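Long-range contacts in endo-n-acetyl-beta-d-glucosaminidase (PDB 4AC1), which cleaves N-linked glycans as a family 18 glycoside hydrolase and is responsible for deglycosylating the cellulases of Hypocrea jecorina: residues 153-157 and 170-175; 196-200 and 234-239; 221-225 and 258-262. One frame throughout, in Å; residues are numbered along the deposited sequence.

Contact 1 (153-157 and 170-175); sequences TLAPV and FSYTAL
In the beta-alpha-beta unit built from strand 151-154, helix 172-179 and strand 185-189, the chain leaving the first strand packs Leu154 and Pro156 against Tyr172 at the start of the helix. Tyr172 CG lies anti to the carbonyl carbon (chi1 -79°), which sends the phenol ring toward Pro156, and the ring is clamped on both faces. Pro156 CB makes a CH-pi contact 3.6 Å from the centroid of the Tyr172 ring, 14° off its normal, while Phe170 CE1 stands 3.4 Å above the centre of the opposite face. At the edge, in the ring plane, a water lies 2.8 Å from Tyr172 OH and accepts from Ala155 N; the same hydroxyl also bonds Ser168 OG. Ala155 turns its CB away from 170-175, and its side chain touches Asp123 and Asp125. With Glu127 these form the DxDxE motif of family 18 at the end of barrel strand 121-125, consistent with a place on the active-site floor, as in relatives. Ala155 O accepts from Gln189 NE2, and Gln189 shares a zinc site with Glu127. Leu154 and Leu175 meet tip to tip, CD2 to CD2 at 3.7 Å. Ser171 is the N-cap: its OG takes the N-H of Ala174 almost straight on, at 3.0 Å.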
ATOM      1  N   THR A 153      -4.948  -3.432   4.874  1.00  3.75           N
ATOM      2  CA  THR A 153      -5.354  -2.725   3.672  1.00  3.84           C
ATOM      3  C   THR A 153      -5.226  -3.635   2.454  1.00  3.77           C
ATOM      4  O   THR A 153      -4.614  -4.702   2.524  1.00  3.84           O
ATOM      5  CB  THR A 153      -4.537  -1.421   3.485  1.00  3.73           C
ATOM      6  OG1 THR A 153      -3.156  -1.741   3.301  1.00  4.40           O
ATOM      7  CG2 THR A 153      -4.648  -0.538   4.702  1.00  4.38           C
ATOM      8  N   LEU A 154      -5.845  -3.225   1.349  1.00  4.39           N
ATOM      9  CA  LEU A 154      -5.637  -3.881   0.063  1.00  4.37           C
ATOM     10  C   LEU A 154      -5.312  -2.813  -0.959  1.00  3.67           C
ATOM     11  O   LEU A 154      -5.509  -1.627  -0.694  1.00  3.96           O
ATOM     12  CB  LEU A 154      -6.852  -4.711  -0.353  1.00  5.18           C
ATOM     13  CG  LEU A 154      -7.144  -5.911   0.546  1.00  5.72           C
ATOM     14  CD1 LEU A 154      -8.146  -5.554   1.663  1.00  6.75           C
ATOM     15  CD2 LEU A 154      -7.590  -7.103  -0.276  1.00  5.76           C
ATOM     16  N   ALA A 155      -4.838  -3.238  -2.131  1.00  4.29           N
ATOM     17  CA  ALA A 155      -4.477  -2.327  -3.205  1.00  4.71           C
ATOM     18  C   ALA A 155      -5.209  -2.694  -4.507  1.00  4.48           C
ATOM     19  O   ALA A 155      -4.576  -3.055  -5.501  1.00  4.03           O
ATOM     20  CB  ALA A 155      -2.952  -2.332  -3.397  1.00  5.16           C
ATOM     21  N   PRO A 156      -6.547  -2.595  -4.527  1.00  4.34           N
ATOM     22  CA  PRO A 156      -7.265  -2.815  -5.784  1.00  4.25           C
ATOM     23  C   PRO A 156      -6.850  -1.790  -6.833  1.00  4.09           C
ATOM     24  O   PRO A 156      -6.564  -0.644  -6.504  1.00  3.80           O
ATOM     25  CB  PRO A 156      -8.719  -2.555  -5.389  1.00  4.39           C
ATOM     26  CG  PRO A 156      -8.632  -1.620  -4.218  1.00  3.73           C
ATOM     27  CD  PRO A 156      -7.414  -2.029  -3.474  1.00  4.92           C
ATOM     28  N   VAL A 157      -6.836  -2.198  -8.097  1.00  4.14           N
ATOM     29  CA  VAL A 157      -6.768  -1.211  -9.160  1.00  4.38           C
ATOM     30  C   VAL A 157      -8.123  -0.497  -9.181  1.00  4.58           C
ATOM     31  O   VAL A 157      -9.145  -1.065  -8.803  1.00  4.41           O
ATOM     32  CB  VAL A 157      -6.380  -1.828 -10.521  1.00  4.36           C
ATOM     33  CG1 VAL A 157      -5.064  -2.580 -10.404  1.00  5.18           C
ATOM     34  CG2 VAL A 157      -7.479  -2.722 -11.067  1.00  5.15           C
ATOM     35  N   PHE A 170     -10.931 -12.195  -7.063  1.00  7.19           N
ATOM     36  CA  PHE A 170     -12.082 -12.014  -6.176  1.00  6.41           C
ATOM     37  C   PHE A 170     -12.783 -10.663  -6.353  1.00  6.30           C
ATOM     38  O   PHE A 170     -12.229  -9.724  -6.947  1.00  6.97           O
ATOM     39  CB  PHE A 170     -11.681 -12.204  -4.710  1.00  6.77           C
ATOM     40  CG  PHE A 170     -10.670 -11.207  -4.221  1.00  6.72           C
ATOM     41  CD1 PHE A 170     -11.072  -9.929  -3.850  1.00  6.53           C
ATOM     42  CD2 PHE A 170      -9.317 -11.545  -4.131  1.00  7.43           C
ATOM     43  CE1 PHE A 170     -10.159  -8.998  -3.389  1.00  6.07           C
ATOM     44  CE2 PHE A 170      -8.388 -10.609  -3.655  1.00  7.29           C
ATOM     45  CZ  PHE A 170      -8.814  -9.333  -3.298  1.00  7.62           C
ATOM     46  N   SER A 171     -14.004 -10.574  -5.825  1.00  5.60           N
ATOM     47  CA  SER A 171     -14.790  -9.352  -5.889  1.00  5.75           C
ATOM     48  C   SER A 171     -14.500  -8.428  -4.698  1.00  5.63           C
ATOM     49  O   SER A 171     -14.622  -8.837  -3.539  1.00  5.56           O
ATOM     50  CB  SER A 171     -16.280  -9.694  -5.940  1.00  6.30           C
ATOM     51  OG  SER A 171     -17.047  -8.537  -5.654  1.00  7.10           O
ATOM     52  N   TYR A 172     -14.153  -7.173  -4.982  1.00  5.07           N
ATOM     53  CA  TYR A 172     -13.937  -6.194  -3.922  1.00  5.60           C
ATOM     54  C   TYR A 172     -15.244  -5.725  -3.298  1.00  6.07           C
ATOM     55  O   TYR A 172     -15.255  -5.323  -2.145  1.00  5.62           O
ATOM     56  CB  TYR A 172     -13.111  -5.011  -4.431  1.00  5.46           C
ATOM     57  CG  TYR A 172     -11.640  -5.345  -4.492  1.00  5.85           C
ATOM     58  CD1 TYR A 172     -11.087  -5.912  -5.643  1.00  4.73           C
ATOM     59  CD2 TYR A 172     -10.803  -5.126  -3.394  1.00  5.74           C
ATOM     60  CE1 TYR A 172      -9.754  -6.253  -5.707  1.00  5.13           C
ATOM     61  CE2 TYR A 172      -9.457  -5.472  -3.439  1.00  5.70           C
ATOM     62  CZ  TYR A 172      -8.943  -6.024  -4.605  1.00  5.08           C
ATOM     63  OH  TYR A 172      -7.610  -6.358  -4.658  1.00  5.63           O
ATOM     64  N   THR A 173     -16.346  -5.760  -4.048  1.00  6.54           N
ATOM     65  CA  THR A 173     -17.624  -5.389  -3.437  0.50  6.41           C
ATOM     66  C   THR A 173     -18.087  -6.492  -2.489  1.00  7.13           C
ATOM     67  O   THR A 173     -18.560  -6.188  -1.400  1.00  7.43           O
ATOM     68  CB  THR A 173     -18.726  -5.060  -4.441  0.50  6.76           C
ATOM     69  OG1 THR A 173     -18.794  -6.107  -5.402  0.50  4.90           O
ATOM     70  CG2 THR A 173     -18.465  -3.716  -5.135  0.50  7.07           C
ATOM     71  N   ALA A 174     -17.901  -7.761  -2.851  1.00  6.61           N
ATOM     72  CA  ALA A 174     -18.211  -8.859  -1.928  1.00  6.83           C
ATOM     73  C   ALA A 174     -17.316  -8.774  -0.688  1.00  6.35           C
ATOM     74  O   ALA A 174     -17.796  -8.914   0.438  1.00  6.82           O
ATOM     75  CB  ALA A 174     -18.043 -10.196  -2.611  1.00  7.16           C
ATOM     76  N   LEU A 175     -16.013  -8.563  -0.894  1.00  6.08           N
ATOM     77  CA  LEU A 175     -15.071  -8.403   0.222  1.00  6.33           C
ATOM     78  C   LEU A 175     -15.474  -7.272   1.166  1.00  5.86           C
ATOM     79  O   LEU A 175     -15.446  -7.433   2.399  1.00  6.38           O
ATOM     80  CB  LEU A 175     -13.653  -8.168  -0.300  1.00  6.12           C
ATOM     81  CG  LEU A 175     -12.542  -8.045   0.745  1.00  6.46           C
ATOM     82  CD1 LEU A 175     -12.398  -9.325   1.533  1.00  7.50           C
ATOM     83  CD2 LEU A 175     -11.229  -7.683   0.072  1.00  7.69           C
TER
HETATM   84  O   HOH W   1      -5.111  -5.891  -3.490  1.00  7.12           O

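Contact 2 (196-200 and 234-239); sequences SMADT and SLNNTI. With NAG (2-acetamido-2-deoxy-beta-D-glucopyranose), chain B.
Met197 lies across helix 232-246 with its side chain folded back on itself. Its CB starts 4.0 Å from Leu235 CD1. From there CG stays beside the backbone N (chi1 -74°), and two further bends at chi2 and chi3 carry the chain past SD and bring the methyl round to the helix. CE ends 3.8 Å from Thr238 CG2, 4.1 Å from Leu235 CD1 and 4.2 Å from Ile239 CG1; the side chain also touches Ala218 and Gln220, so it packs between the helix and strand 216-221. The backbone of the same residue is gripped as well: Thr238 OG1 donates to Met197 O at 2.7 Å, reaching the oxygen from above the carbonyl plane, 37° out of it, rather than along a lone pair. The side chains of Thr200 and Thr238 run in opposite directions, their CG2 atoms 3.9 Å apart. A water lies within bonding distance of Ala198 O, Ser234 O and Ser234 OG. Asn236, turned away from 196-200, carries the N-linked glycan, its ND2 covalently bound to C1 of the sugar. Ser196 OG accepts from Ala198 N in an ST turn. Asp199 precedes the turn into helix 201-208; its side chain caps a backbone N there and its OD1 bonds Ser201 OG. The loop after strand 185-189 is thereby packed on helix 232-246, in the outer layer of a (beta/alpha)8 (TIM) barrel.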
ATOM      1  N   SER A 196      -7.997   7.091 -13.299  1.00  6.21           N
ATOM      2  CA  SER A 196      -7.315   8.371 -13.431  1.00  6.96           C
ATOM      3  C   SER A 196      -7.750   9.368 -12.374  1.00  6.25           C
ATOM      4  O   SER A 196      -8.946   9.511 -12.097  1.00  6.23           O
ATOM      5  CB  SER A 196      -7.547   8.966 -14.818  1.00  7.11           C
ATOM      6  OG  SER A 196      -6.964  10.253 -14.896  1.00 10.67           O
ATOM      7  N   MET A 197      -6.765  10.046 -11.796  1.00  6.86           N
ATOM      8  CA  MET A 197      -7.015  11.175 -10.900  1.00  6.91           C
ATOM      9  C   MET A 197      -6.971  12.529 -11.621  1.00  7.36           C
ATOM     10  O   MET A 197      -6.923  13.562 -10.961  1.00  8.00           O
ATOM     11  CB  MET A 197      -6.056  11.158  -9.695  1.00  6.98           C
ATOM     12  CG  MET A 197      -6.379  10.081  -8.657  1.00  7.15           C
ATOM     13  SD  MET A 197      -8.003  10.263  -7.877  1.00  7.29           S
ATOM     14  CE  MET A 197      -7.741  11.719  -6.882  1.00  9.43           C
ATOM     15  N   ALA A 198      -7.010  12.523 -12.959  1.00  8.00           N
ATOM     16  CA  ALA A 198      -7.000  13.782 -13.733  1.00  8.47           C
ATOM     17  C   ALA A 198      -8.335  14.542 -13.658  1.00  8.32           C
ATOM     18  O   ALA A 198      -8.383  15.739 -13.940  1.00  9.04           O
ATOM     19  CB  ALA A 198      -6.588  13.542 -15.187  1.00  9.32           C
ATOM     20  N   ASP A 199      -9.411  13.839 -13.306  1.00  8.50           N
ATOM     21  CA  ASP A 199     -10.674  14.472 -12.898  1.00  8.82           C
ATOM     22  C   ASP A 199     -11.332  13.618 -11.817  1.00  8.66           C
ATOM     23  O   ASP A 199     -10.824  12.543 -11.466  1.00  8.03           O
ATOM     24  CB  ASP A 199     -11.615  14.744 -14.096  1.00 10.18           C
ATOM     25  CG  ASP A 199     -12.052  13.481 -14.824  1.00 11.97           C
ATOM     26  OD1 ASP A 199     -12.312  12.433 -14.189  1.00 12.21           O
ATOM     27  OD2 ASP A 199     -12.183  13.560 -16.068  1.00 16.16           O
ATOM     28  N   THR A 200     -12.452  14.087 -11.287  1.00  8.04           N
ATOM     29  CA  THR A 200     -13.106  13.411 -10.176  1.00  8.63           C
ATOM     30  C   THR A 200     -13.941  12.192 -10.553  1.00  8.04           C
ATOM     31  O   THR A 200     -14.449  11.502  -9.672  1.00  8.04           O
ATOM     32  CB  THR A 200     -14.065  14.367  -9.460  1.00  8.51           C
ATOM     33  OG1 THR A 200     -15.052  14.829 -10.389  1.00  9.85           O
ATOM     34  CG2 THR A 200     -13.322  15.544  -8.876  1.00  9.86           C
ATOM     35  N   SER A 234      -2.269  18.473 -11.492  1.00  9.52           N
ATOM     36  CA  SER A 234      -3.513  17.840 -11.929  0.50  9.33           C
ATOM     37  C   SER A 234      -4.166  17.120 -10.753  1.00  9.16           C
ATOM     38  O   SER A 234      -5.370  17.230 -10.531  1.00  9.04           O
ATOM     39  CB  SER A 234      -3.229  16.856 -13.069  0.50  9.32           C
ATOM     40  OG  SER A 234      -4.399  16.185 -13.503  0.50  9.69           O
ATOM     41  N   LEU A 235      -3.348  16.373 -10.013  1.00  8.70           N
ATOM     42  CA  LEU A 235      -3.786  15.697  -8.796  1.00  7.74           C
ATOM     43  C   LEU A 235      -4.429  16.705  -7.842  1.00  7.67           C
ATOM     44  O   LEU A 235      -5.515  16.456  -7.305  1.00  7.10           O
ATOM     45  CB  LEU A 235      -2.604  14.975  -8.131  1.00  7.67           C
ATOM     46  CG  LEU A 235      -2.908  14.291  -6.795  1.00  7.58           C
ATOM     47  CD1 LEU A 235      -3.873  13.130  -6.990  1.00  8.70           C
ATOM     48  CD2 LEU A 235      -1.625  13.821  -6.122  1.00  8.30           C
ATOM     49  N   ASN A 236      -3.762  17.845  -7.653  1.00  7.13           N
ATOM     50  CA  ASN A 236      -4.257  18.875  -6.758  1.00  7.88           C
ATOM     51  C   ASN A 236      -5.642  19.386  -7.164  1.00  7.57           C
ATOM     52  O   ASN A 236      -6.546  19.483  -6.331  1.00  6.96           O
ATOM     53  CB  ASN A 236      -3.271  20.036  -6.679  1.00  7.40           C
ATOM     54  CG  ASN A 236      -3.778  21.146  -5.805  1.00  8.83           C
ATOM     55  OD1 ASN A 236      -4.056  20.939  -4.622  1.00  8.83           O
ATOM     56  ND2 ASN A 236      -3.921  22.342  -6.392  1.00 10.29           N
ATOM     57  N   ASN A 237      -5.812  19.693  -8.449  1.00  7.71           N
ATOM     58  CA  ASN A 237      -7.080  20.218  -8.930  1.00  8.55           C
ATOM     59  C   ASN A 237      -8.226  19.247  -8.617  1.00  8.24           C
ATOM     60  O   ASN A 237      -9.288  19.630  -8.149  1.00  8.54           O
ATOM     61  CB  ASN A 237      -6.953  20.526 -10.429  1.00  9.60           C
ATOM     62  CG  ASN A 237      -8.169  21.228 -10.987  1.00 11.34           C
ATOM     63  OD1 ASN A 237      -9.125  20.583 -11.426  1.00 15.36           O
ATOM     64  ND2 ASN A 237      -8.135  22.557 -10.989  1.00 14.17           N
ATOM     65  N   THR A 238      -7.976  17.969  -8.859  1.00  7.75           N
ATOM     66  CA  THR A 238      -8.969  16.949  -8.582  1.00  7.18           C
ATOM     67  C   THR A 238      -9.254  16.807  -7.088  1.00  7.06           C
ATOM     68  O   THR A 238     -10.409  16.714  -6.687  1.00  6.74           O
ATOM     69  CB  THR A 238      -8.524  15.598  -9.168  1.00  7.49           C
ATOM     70  OG1 THR A 238      -8.430  15.737 -10.593  1.00  7.56           O
ATOM     71  CG2 THR A 238      -9.515  14.493  -8.852  1.00  6.83           C
ATOM     72  N   ILE A 239      -8.210  16.797  -6.261  1.00  7.00           N
ATOM     73  CA  ILE A 239      -8.414  16.645  -4.817  1.00  6.72           C
ATOM     74  C   ILE A 239      -9.195  17.826  -4.220  1.00  7.46           C
ATOM     75  O   ILE A 239     -10.073  17.615  -3.383  1.00  7.42           O
ATOM     76  CB  ILE A 239      -7.087  16.370  -4.095  1.00  7.43           C
ATOM     77  CG1 ILE A 239      -6.648  14.931  -4.399  1.00  7.91           C
ATOM     78  CG2 ILE A 239      -7.223  16.606  -2.583  1.00  7.26           C
ATOM     79  CD1 ILE A 239      -5.263  14.564  -3.860  1.00  9.22           C
TER
HETATM   80  C1  NAG B 301      -4.411  23.533  -5.743  1.00 15.62           C
HETATM   81  C2  NAG B 301      -3.214  24.460  -5.525  1.00 16.54           C
HETATM   82  C3  NAG B 301      -3.627  25.889  -5.160  1.00 18.60           C
HETATM   83  C4  NAG B 301      -4.811  26.403  -5.974  1.00 19.24           C
HETATM   84  C5  NAG B 301      -5.921  25.360  -6.114  1.00 18.39           C
HETATM   85  C6  NAG B 301      -7.003  25.803  -7.096  1.00 19.68           C
HETATM   86  C7  NAG B 301      -1.172  23.359  -4.794  1.00 16.84           C
HETATM   87  C8  NAG B 301      -0.381  22.827  -3.640  1.00 17.29           C
HETATM   88  N2  NAG B 301      -2.344  23.910  -4.499  1.00 16.78           N
HETATM   89  O3  NAG B 301      -2.545  26.767  -5.387  1.00 19.18           O
HETATM   90  O4  NAG B 301      -5.311  27.562  -5.340  1.00 21.74           O
HETATM   91  O5  NAG B 301      -5.376  24.142  -6.583  1.00 16.71           O
HETATM   92  O6  NAG B 301      -6.474  26.006  -8.394  1.00 21.05           O
HETATM   93  O7  NAG B 301      -0.731  23.276  -5.938  1.00 17.85           O
HETATM   94  O   HOH W   2      -6.678  17.615 -13.071  1.00 18.65           O

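Contact 3 (221-225 and 258-262); sequences LTTPE and FNSLP
Thr223 CG2 lies over one face of the Asn259 amide, 3.4 Å above its plane, and the two side chains cross at about a right angle. The Glu225 carboxylate and this amide stand nearly perpendicular, their planes 87° apart, with a water between them that donates to Glu225 OE1 at 2.7 Å and accepts from Asn259 ND2 at 2.8 Å. Asn259 CB lies over the centre of one face of the Phe258 ring. These residues sit in the loops that follow the neighbouring parallel strands 216-221 and 251-255 of the beta-barrel. Thr223 CG2 also comes within 3.2 Å of Asn259 O. Its OG1, set between the backbone N and the carbonyl carbon (chi1 73°), bonds the same water and accepts from Glu225 N at 3.2 Å, an ST turn. A valine here would probably leave Glu225 N without its side-chain acceptor and the water with one partner fewer, loosening the turn. Leu261 N donates to Thr222 O at 3.0 Å, joining the backbones. Thr222 OG1 bonds Glu256 O, just past strand 251-255, linking the 221-225 loop to it; Ser260 OG reaches Tyr257 O and Glu256 O within its own loop. Leu261 CD1 is pressed tightly onto Pro224 CD, at 3.4 Å.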
ATOM      1  N   LEU A 221       1.300   6.990  -9.314  1.00  4.74           N
ATOM      2  CA  LEU A 221       2.695   6.805  -9.677  1.00  4.87           C
ATOM      3  C   LEU A 221       3.474   8.080  -9.337  1.00  4.04           C
ATOM      4  O   LEU A 221       3.005   9.190  -9.589  1.00  4.50           O
ATOM      5  CB  LEU A 221       2.836   6.494 -11.173  1.00  4.65           C
ATOM      6  CG  LEU A 221       2.263   5.164 -11.662  1.00  5.39           C
ATOM      7  CD1 LEU A 221       2.431   5.062 -13.171  1.00  6.76           C
ATOM      8  CD2 LEU A 221       2.926   3.975 -10.984  1.00  7.30           C
ATOM      9  N   THR A 222       4.659   7.923  -8.767  1.00  5.16           N
ATOM     10  CA  THR A 222       5.489   9.076  -8.430  1.00  5.80           C
ATOM     11  C   THR A 222       6.359   9.534  -9.603  1.00  6.13           C
ATOM     12  O   THR A 222       6.943  10.623  -9.565  1.00  5.71           O
ATOM     13  CB  THR A 222       6.390   8.794  -7.228  1.00  5.68           C
ATOM     14  OG1 THR A 222       7.256   7.701  -7.544  1.00  6.11           O
ATOM     15  CG2 THR A 222       5.556   8.479  -5.977  1.00  5.53           C
ATOM     16  N   THR A 223       6.446   8.689 -10.632  1.00  6.19           N
ATOM     17  CA  THR A 223       7.215   8.998 -11.848  1.00  7.42           C
ATOM     18  C   THR A 223       6.413   8.508 -13.046  1.00  7.90           C
ATOM     19  O   THR A 223       5.518   7.685 -12.882  1.00  7.78           O
ATOM     20  CB  THR A 223       8.568   8.249 -11.913  1.00  7.57           C
ATOM     21  OG1 THR A 223       8.323   6.867 -12.194  1.00  8.36           O
ATOM     22  CG2 THR A 223       9.364   8.382 -10.624  1.00  7.62           C
ATOM     23  N   PRO A 224       6.754   8.990 -14.266  1.00  8.85           N
ATOM     24  CA  PRO A 224       6.094   8.515 -15.483  1.00 10.16           C
ATOM     25  C   PRO A 224       6.697   7.209 -16.036  1.00 11.66           C
ATOM     26  O   PRO A 224       6.479   6.865 -17.214  1.00 11.63           O
ATOM     27  CB  PRO A 224       6.267   9.690 -16.465  1.00  9.91           C
ATOM     28  CG  PRO A 224       7.244  10.608 -15.865  1.00 10.98           C
ATOM     29  CD  PRO A 224       7.716  10.070 -14.550  1.00  9.44           C
ATOM     30  N   GLU A 225       7.445   6.483 -15.201  1.00 12.92           N
ATOM     31  CA  GLU A 225       7.928   5.140 -15.553  1.00 14.30           C
ATOM     32  C   GLU A 225       6.800   4.132 -15.381  1.00 14.09           C
ATOM     33  O   GLU A 225       6.800   3.275 -14.472  1.00 15.44           O
ATOM     34  CB  GLU A 225       9.135   4.746 -14.709  1.00 14.30           C
ATOM     35  CG  GLU A 225      10.371   5.595 -14.940  1.00 16.74           C
ATOM     36  CD  GLU A 225      11.626   4.940 -14.403  1.00 19.91           C
ATOM     37  OE1 GLU A 225      11.513   3.923 -13.682  1.00 21.79           O
ATOM     38  OE2 GLU A 225      12.730   5.433 -14.706  1.00 21.76           O
ATOM     39  N   PHE A 258      11.842   5.981  -3.996  1.00  6.63           N
ATOM     40  CA  PHE A 258      13.255   6.361  -4.192  1.00  7.05           C
ATOM     41  C   PHE A 258      13.581   7.309  -5.344  1.00  6.98           C
ATOM     42  O   PHE A 258      14.608   7.978  -5.310  1.00  7.04           O
ATOM     43  CB  PHE A 258      14.153   5.122  -4.304  1.00  7.38           C
ATOM     44  CG  PHE A 258      14.246   4.573  -5.694  1.00  8.27           C
ATOM     45  CD1 PHE A 258      13.147   3.956  -6.290  1.00  7.89           C
ATOM     46  CD2 PHE A 258      15.436   4.691  -6.420  1.00 10.03           C
ATOM     47  CE1 PHE A 258      13.231   3.455  -7.571  1.00  9.85           C
ATOM     48  CE2 PHE A 258      15.530   4.197  -7.709  1.00 11.45           C
ATOM     49  CZ  PHE A 258      14.436   3.580  -8.286  1.00  9.75           C
ATOM     50  N   ASN A 259      12.727   7.345  -6.361  1.00  6.31           N
ATOM     51  CA  ASN A 259      12.997   8.131  -7.568  1.00  7.28           C
ATOM     52  C   ASN A 259      11.895   9.127  -7.860  1.00  7.27           C
ATOM     53  O   ASN A 259      11.813   9.675  -8.962  1.00  7.19           O
ATOM     54  CB  ASN A 259      13.205   7.202  -8.781  1.00  7.44           C
ATOM     55  CG  ASN A 259      11.975   6.348  -9.094  1.00  8.93           C
ATOM     56  OD1 ASN A 259      11.006   6.337  -8.343  1.00  7.80           O
ATOM     57  ND2 ASN A 259      12.013   5.634 -10.206  1.00  9.47           N
ATOM     58  N   SER A 260      11.054   9.386  -6.864  1.00  6.37           N
ATOM     59  CA  SER A 260       9.892  10.247  -7.050  1.00  5.88           C
ATOM     60  C   SER A 260      10.218  11.585  -7.685  1.00  6.12           C
ATOM     61  O   SER A 260      11.125  12.280  -7.243  1.00  5.97           O
ATOM     62  CB  SER A 260       9.247  10.529  -5.711  1.00  5.85           C
ATOM     63  OG  SER A 260       8.756   9.354  -5.107  1.00  4.77           O
ATOM     64  N   LEU A 261       9.437  11.965  -8.692  1.00  5.98           N
ATOM     65  CA  LEU A 261       9.451  13.350  -9.177  1.00  7.41           C
ATOM     66  C   LEU A 261       8.833  14.256  -8.115  1.00  7.86           C
ATOM     67  O   LEU A 261       7.987  13.784  -7.356  1.00  7.94           O
ATOM     68  CB  LEU A 261       8.690  13.473 -10.500  1.00  7.47           C
ATOM     69  CG  LEU A 261       9.367  12.806 -11.695  1.00  8.11           C
ATOM     70  CD1 LEU A 261       8.534  13.013 -12.960  1.00  8.80           C
ATOM     71  CD2 LEU A 261      10.786  13.318 -11.914  1.00 10.73           C
ATOM     72  N   PRO A 262       9.215  15.551  -8.074  1.00  7.85           N
ATOM     73  CA  PRO A 262      10.106  16.265  -9.000  1.00  8.56           C
ATOM     74  C   PRO A 262      11.597  16.125  -8.704  1.00  8.79           C
ATOM     75  O   PRO A 262      12.420  16.403  -9.575  1.00  9.38           O
ATOM     76  CB  PRO A 262       9.690  17.725  -8.799  1.00  9.34           C
ATOM     77  CG  PRO A 262       9.288  17.793  -7.367  1.00  8.82           C
ATOM     78  CD  PRO A 262       8.564  16.486  -7.132  1.00  8.03           C
TER
HETATM   79  O   HOH W   3       9.939   4.442 -11.592  1.00 27.21           O

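All three contacts belong to one beta/alpha barrel, and they lie apart from one another. Contact 1 closes before the others open, whereas contacts 2 and 3 alternate along the chain: 196-200, 221-225, 234-239, 258-262. Strand 185-189, which pairs with 151-154 of contact 1, leads to the 196-200 loop of contact 2. Strand 216-221 runs into contact 3, and the helix after it, 232-246, carries half of contact 2; their centres are about 17 Å apart. Contact 1 lies about 22 Å from contact 2 and 26 Å from contact 3, centre to centre. Contacts 1 and 3 both involve chain leaving the C-terminal ends of strands, while contact 2 lies in the glycosylated helical layer.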